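Side-chain contact in serine acetyltransferase 1, putative (Entamoeba histolytica, PDB 7BW9), which probably catalyses the acetylation of serine, an early step of cysteine biosynthesis, and is captured here with bound cysteine: residues 75-78 / 84-87. Sequence-based numbering, arbitrary orientation.
Sequences SIEA and LAEK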
loop_
_atom_site.group_PDB
_atom_site.type_symbol
_atom_site.label_atom_id
_atom_site.label_comp_id
_atom_site.label_asym_id
_atom_site.label_seq_id
_atom_site.Cartn_x
_atom_site.Cartn_y
_atom_site.Cartn_z
ATOM N N SER A 75 25.046 -0.988 -3.758
ATOM C CA SER A 75 24.189 0.157 -3.470
ATOM C C SER A 75 24.814 1.071 -2.426
ATOM O O SER A 75 24.696 2.300 -2.523
ATOM C CB SER A 75 22.809 -0.312 -3.017
ATOM O OG SER A 75 22.333 -1.336 -3.871
ATOM N N ILE A 76 25.465 0.498 -1.408
ATOM C CA ILE A 76 26.052 1.333 -0.363
ATOM C C ILE A 76 27.219 2.141 -0.924
ATOM O O ILE A 76 27.353 3.338 -0.636
ATOM C CB ILE A 76 26.467 0.482 0.855
ATOM C CG1 ILE A 76 25.229 -0.144 1.511
ATOM C CG2 ILE A 76 27.204 1.335 1.878
ATOM C CD1 ILE A 76 25.554 -1.147 2.587
ATOM N N GLU A 77 28.056 1.511 -1.764
ATOM C CA GLU A 77 29.132 2.222 -2.451
ATOM C C GLU A 77 28.614 3.435 -3.199
ATOM O O GLU A 77 29.222 4.510 -3.150
ATOM C CB GLU A 77 29.833 1.303 -3.445
ATOM C CG GLU A 77 30.742 0.278 -2.838
ATOM C CD GLU A 77 31.672 -0.340 -3.865
ATOM O OE1 GLU A 77 31.947 0.311 -4.902
ATOM O OE2 GLU A 77 32.103 -1.489 -3.641
ATOM N N ALA A 78 27.499 3.272 -3.921
ATOM C CA ALA A 78 26.961 4.373 -4.709
ATOM C C ALA A 78 26.667 5.579 -3.832
ATOM O O ALA A 78 26.963 6.718 -4.211
ATOM C CB ALA A 78 25.706 3.919 -5.458
ATOM N N LEU A 84 33.032 1.675 3.747
ATOM C CA LEU A 84 31.809 1.587 4.538
ATOM C C LEU A 84 30.941 0.421 4.078
ATOM O O LEU A 84 30.370 -0.304 4.902
ATOM C CB LEU A 84 31.037 2.904 4.450
ATOM C CG LEU A 84 29.714 2.908 5.229
ATOM C CD1 LEU A 84 29.989 2.861 6.723
ATOM C CD2 LEU A 84 28.842 4.110 4.900
ATOM N N ALA A 85 30.839 0.217 2.763
ATOM C CA ALA A 85 30.062 -0.905 2.242
ATOM C C ALA A 85 30.574 -2.236 2.788
ATOM O O ALA A 85 29.789 -3.058 3.281
ATOM C CB ALA A 85 30.091 -0.882 0.715
ATOM N N GLU A 86 31.896 -2.455 2.735
ATOM C CA GLU A 86 32.487 -3.674 3.293
ATOM C C GLU A 86 32.187 -3.814 4.782
ATOM O O GLU A 86 31.879 -4.911 5.264
ATOM C CB GLU A 86 34.004 -3.675 3.073
ATOM C CG GLU A 86 34.471 -4.150 1.705
ATOM C CD GLU A 86 35.806 -4.900 1.765
ATOM O OE1 GLU A 86 36.635 -4.589 2.654
ATOM O OE2 GLU A 86 36.018 -5.806 0.925
ATOM N N LYS A 87 32.313 -2.723 5.533
ATOM C CA LYS A 87 32.014 -2.762 6.963
ATOM C C LYS A 87 30.571 -3.195 7.205
ATOM O O LYS A 87 30.304 -4.090 8.022
ATOM C CB LYS A 87 32.294 -1.388 7.579
ATOM C CG LYS A 87 31.858 -1.206 9.020
ATOM C CD LYS A 87 32.200 0.208 9.497
ATOM C CE LYS A 87 31.440 0.592 10.771
ATOM N NZ LYS A 87 31.730 -0.348 11.896
#
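Ile76 and Ala85 meet near the turn of a helical hairpin, in which helix 58-79 and helix 82-94 run in opposite senses within the alpha-helical part that precedes the left-handed beta-helix. Their CA atoms lie 5.3 Å apart, a close approach consistent with the small side chain of Ala85. Ile76 points at the partner helix from its first bond: CB already lies 3.9 Å from Ala85 CB. Its CG2 branch, anti to the backbone N, does most of the touching, reaching Ala85 CA at 3.6 Å and the methyl CB at 3.8 Å. Ile76 CG2 also lies 4.4 Å from Leu84 CD2, a looser apolar approach. CG1, anti to the carbonyl carbon (chi1 -65°), turns off beside the backbone N, and Ile76 CD1 runs along the near side of the alanine, 4.5 Å from Ala85 CA. Tyr150 of helix 148-162 also packs against Ile76. The contact is apolar, with no hydrogen bond linking the two segments, while Leu84 N, in the first turn of helix 82-94, is hydrogen-bonded to Asn81 OD1. Glu77 adds its aliphatic stem: the chain beyond CG leads the carboxylate away from the alanine, and Glu77 CG stands 3.8 Å from Ala85 CB.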